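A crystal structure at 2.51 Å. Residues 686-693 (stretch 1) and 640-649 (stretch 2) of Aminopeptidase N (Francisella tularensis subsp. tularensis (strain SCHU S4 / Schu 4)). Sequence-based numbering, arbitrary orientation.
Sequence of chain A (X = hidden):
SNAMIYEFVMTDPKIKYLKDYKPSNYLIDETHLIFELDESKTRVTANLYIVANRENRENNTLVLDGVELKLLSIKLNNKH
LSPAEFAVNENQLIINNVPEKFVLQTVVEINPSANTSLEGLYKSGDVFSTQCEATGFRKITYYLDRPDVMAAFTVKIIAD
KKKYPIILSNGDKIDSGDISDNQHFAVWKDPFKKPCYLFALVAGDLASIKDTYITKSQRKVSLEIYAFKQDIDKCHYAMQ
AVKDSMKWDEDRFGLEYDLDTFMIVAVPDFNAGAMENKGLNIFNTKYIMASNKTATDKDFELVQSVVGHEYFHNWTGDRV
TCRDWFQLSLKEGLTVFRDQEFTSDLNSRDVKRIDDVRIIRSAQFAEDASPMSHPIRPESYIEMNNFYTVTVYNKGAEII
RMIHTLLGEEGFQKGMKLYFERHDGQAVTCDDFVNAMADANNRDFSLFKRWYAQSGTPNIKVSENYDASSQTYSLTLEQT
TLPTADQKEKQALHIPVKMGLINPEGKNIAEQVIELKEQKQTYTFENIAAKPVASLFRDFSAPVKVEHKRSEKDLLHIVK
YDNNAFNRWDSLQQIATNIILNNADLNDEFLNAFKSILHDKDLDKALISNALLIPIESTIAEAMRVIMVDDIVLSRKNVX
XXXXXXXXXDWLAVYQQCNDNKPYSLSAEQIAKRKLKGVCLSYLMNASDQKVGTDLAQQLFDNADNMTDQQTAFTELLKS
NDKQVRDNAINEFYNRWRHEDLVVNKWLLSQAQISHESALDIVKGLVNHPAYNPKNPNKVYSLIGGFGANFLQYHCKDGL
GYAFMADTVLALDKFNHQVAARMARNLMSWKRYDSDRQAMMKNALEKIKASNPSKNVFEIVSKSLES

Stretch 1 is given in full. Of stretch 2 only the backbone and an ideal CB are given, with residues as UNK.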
# COMPACT_ATOMS: atom_id res chain seq x y z
N ASN A 686 22.26 -23.21 -1.02
CA ASN A 686 23.48 -22.40 -0.96
C ASN A 686 24.66 -23.11 -0.28
O ASN A 686 25.71 -22.51 -0.08
CB ASN A 686 23.18 -21.07 -0.27
CG ASN A 686 22.22 -20.21 -1.05
OD1 ASN A 686 21.10 -19.95 -0.62
ND2 ASN A 686 22.66 -19.76 -2.22
N ALA A 687 24.49 -24.39 0.06
CA ALA A 687 25.59 -25.20 0.57
C ALA A 687 26.54 -25.60 -0.56
O ALA A 687 26.17 -25.55 -1.74
CB ALA A 687 25.04 -26.45 1.24
N SER A 688 27.76 -26.00 -0.19
CA SER A 688 28.76 -26.47 -1.16
C SER A 688 28.36 -27.79 -1.82
O SER A 688 28.74 -28.04 -2.96
CB SER A 688 30.12 -26.63 -0.48
OG SER A 688 30.63 -25.37 -0.07
N ASP A 689 27.60 -28.62 -1.12
CA ASP A 689 26.97 -29.80 -1.72
C ASP A 689 25.44 -29.64 -1.74
O ASP A 689 24.80 -29.56 -0.69
CB ASP A 689 27.36 -31.08 -0.97
CG ASP A 689 27.10 -32.35 -1.79
OD1 ASP A 689 26.48 -32.27 -2.87
OD2 ASP A 689 27.52 -33.43 -1.34
N GLN A 690 24.87 -29.60 -2.94
CA GLN A 690 23.43 -29.44 -3.10
C GLN A 690 22.69 -30.78 -3.11
O GLN A 690 21.46 -30.81 -3.18
CB GLN A 690 23.13 -28.69 -4.40
CG GLN A 690 23.68 -27.28 -4.42
CD GLN A 690 23.31 -26.53 -5.68
OE1 GLN A 690 23.28 -27.10 -6.77
NE2 GLN A 690 23.02 -25.24 -5.54
N LYS A 691 23.44 -31.88 -3.06
CA LYS A 691 22.87 -33.23 -2.96
C LYS A 691 21.64 -33.27 -2.04
O LYS A 691 20.54 -33.60 -2.49
CB LYS A 691 23.96 -34.20 -2.48
CG LYS A 691 23.49 -35.53 -1.88
CD LYS A 691 22.73 -36.40 -2.87
CE LYS A 691 22.36 -37.73 -2.21
NZ LYS A 691 21.70 -38.67 -3.15
N VAL A 692 21.83 -32.91 -0.77
CA VAL A 692 20.76 -33.03 0.23
C VAL A 692 19.57 -32.08 -0.02
O VAL A 692 18.42 -32.50 0.06
CB VAL A 692 21.29 -32.87 1.68
CG1 VAL A 692 21.75 -31.45 1.97
CG2 VAL A 692 20.24 -33.31 2.69
N GLY A 693 19.86 -30.81 -0.32
CA GLY A 693 18.81 -29.82 -0.55
C GLY A 693 17.99 -30.11 -1.80
O GLY A 693 16.77 -30.01 -1.78
N UNK A 640 26.62 -16.41 3.16
CA UNK A 640 25.46 -17.29 3.00
C UNK A 640 25.93 -18.73 2.81
O UNK A 640 25.31 -19.66 3.34
CB UNK A 640 24.60 -16.85 1.82
N UNK A 641 27.02 -18.92 2.07
CA UNK A 641 27.63 -20.24 1.91
C UNK A 641 28.18 -20.82 3.22
O UNK A 641 28.08 -22.02 3.46
CB UNK A 641 28.76 -20.16 0.88
N UNK A 642 28.77 -19.96 4.05
CA UNK A 642 29.30 -20.40 5.34
C UNK A 642 28.20 -20.90 6.27
O UNK A 642 28.27 -22.02 6.78
CB UNK A 642 30.06 -19.26 6.01
N UNK A 643 27.16 -20.09 6.46
CA UNK A 643 26.01 -20.47 7.29
C UNK A 643 25.38 -21.77 6.81
O UNK A 643 25.01 -22.62 7.61
CB UNK A 643 24.96 -19.36 7.29
N UNK A 644 25.24 -21.89 5.49
CA UNK A 644 24.71 -23.10 4.86
C UNK A 644 25.48 -24.36 5.26
O UNK A 644 24.87 -25.39 5.53
CB UNK A 644 24.74 -22.95 3.34
N UNK A 645 26.81 -24.25 5.28
CA UNK A 645 27.70 -25.39 5.51
C UNK A 645 27.93 -25.70 6.99
O UNK A 645 27.87 -26.86 7.41
CB UNK A 645 29.05 -25.13 4.84
N UNK A 646 28.20 -24.67 7.79
CA UNK A 646 28.45 -24.85 9.22
C UNK A 646 27.19 -25.33 9.94
O UNK A 646 27.25 -26.29 10.71
CB UNK A 646 28.95 -23.54 9.84
N UNK A 647 26.06 -24.69 9.67
CA UNK A 647 24.79 -25.08 10.29
C UNK A 647 23.96 -26.01 9.39
O UNK A 647 22.73 -26.01 9.46
CB UNK A 647 23.98 -23.83 10.63
N UNK A 648 24.64 -26.82 8.57
CA UNK A 648 23.96 -27.68 7.60
C UNK A 648 22.99 -28.67 8.25
O UNK A 648 21.88 -28.87 7.76
CB UNK A 648 25.00 -28.45 6.78
N UNK A 649 23.43 -29.30 9.35
CA UNK A 649 22.60 -30.26 10.08
C UNK A 649 21.37 -29.58 10.69
O UNK A 649 20.29 -30.18 10.75
CB UNK A 649 23.42 -30.94 11.18

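Position 640 lies on a helix, its CA-to-CB bond sideways to stretch 1 and its ideal CB 4.9 Å from N686 CB. The CB of N686 offers an apolar surface that a branched aliphatic side chain can cover. Valine, isoleucine or leucine would suit. The deposited residue is V640, whose CG1 packs 3.6 Å from N686 CB.

At 641 the bond again runs sideways, yet the ideal CB sits 4.0 Å from N686 O, a carbonyl facing the helix, with S688 OG further along. A side chain able to reach out and donate is the natural reading: asparagine, glutamine, serine or a longer base. It is N641, with chi1 in t, which brings its end nearer. ND2 gives a weak hydrogen bond to N686 O at 3.4 Å and lies 3.2 Å from S688 OG.

Position 642 points away and 643 is out of reach, so stretch 1 sets no rule for either; they are Q642 and L643.

Position 644 points toward the loop where the CA atoms come nearest, its CA 4.9 Å from A687 CA. The ideal CB is already 3.6 Å from both N686 O and A687 N, so a small residue fits: alanine, perhaps serine or glycine. A644 spends its one methyl here, its CB 4.1 Å from A687 CB.

From 645 the bond goes sideways, and the ideal CB of 645 is 5.2 Å from S688 OG. The loop presents S688 N and a hydroxyl side by side, which favours a short acceptor, aspartate or asparagine, with glutamate possible if it folds back. D645, chi1 in m, answers with both oxygens: S688 N donates to OD1 at 3.1 Å and nearly in line, and S688 OG donates to OD2 at 2.8 Å. Within its own helix, N641 ND2 adds a weak bond to D645 OD2 at 3.3 Å, tying the two polar positions together.

Positions 646 and 647 are out of reach. K646 ends the first helix segment, and L647 leaves helical phi/psi and occupies the N-cap position of the next.

Position 648 points toward stretch 1, but nothing lies within 5.5 Å of its ideal CB. Only a long chain can bridge the gap, over A687 and V692: lysine or arginine, which can carry a donor toward the D689 carbonyl; methionine could serve only the apolar part of the path. K648, extended with every chi in t, lays CE 3.7 Å from V692 CG1 and 3.9 Å from A687 CB, and brings NZ within 3.5 Å of D689 O.

Position 649 is out of reach and unconstrained here; it is D649.

Stretch 2 (640-649) VNQLADKLKD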
# COMPACT_ATOMS: atom_id res chain seq x y z
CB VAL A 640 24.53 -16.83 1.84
CG1 VAL A 640 23.62 -17.94 1.35
CG2 VAL A 640 23.71 -15.62 2.28
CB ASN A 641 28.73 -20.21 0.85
CG ASN A 641 29.61 -21.45 0.89
OD1 ASN A 641 30.72 -21.42 1.41
ND2 ASN A 641 29.09 -22.56 0.37
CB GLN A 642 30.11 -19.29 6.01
CG GLN A 642 31.49 -19.08 5.40
CD GLN A 642 32.38 -18.16 6.21
OE1 GLN A 642 32.30 -18.11 7.43
NE2 GLN A 642 33.25 -17.42 5.52
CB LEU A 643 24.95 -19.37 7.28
CG LEU A 643 25.33 -18.04 7.93
CD1 LEU A 643 24.39 -16.95 7.45
CD2 LEU A 643 25.29 -18.17 9.45
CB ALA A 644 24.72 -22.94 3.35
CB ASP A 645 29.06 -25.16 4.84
CG ASP A 645 29.04 -25.41 3.34
OD1 ASP A 645 28.17 -26.19 2.86
OD2 ASP A 645 29.90 -24.86 2.63
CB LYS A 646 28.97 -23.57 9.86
CG LYS A 646 30.27 -23.06 9.27
CD LYS A 646 31.08 -22.25 10.27
CE LYS A 646 32.05 -21.31 9.59
NZ LYS A 646 32.86 -21.98 8.53
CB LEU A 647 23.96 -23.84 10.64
CG LEU A 647 24.68 -22.68 11.34
CD1 LEU A 647 23.73 -21.53 11.58
CD2 LEU A 647 25.31 -23.14 12.64
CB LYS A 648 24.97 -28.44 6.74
CG LYS A 648 24.35 -29.06 5.50
CD LYS A 648 25.39 -29.65 4.57
CE LYS A 648 24.81 -29.85 3.17
NZ LYS A 648 25.45 -30.98 2.44
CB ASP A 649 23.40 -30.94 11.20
CG ASP A 649 24.51 -31.85 10.67
OD1 ASP A 649 24.42 -32.31 9.51
OD2 ASP A 649 25.47 -32.11 11.42
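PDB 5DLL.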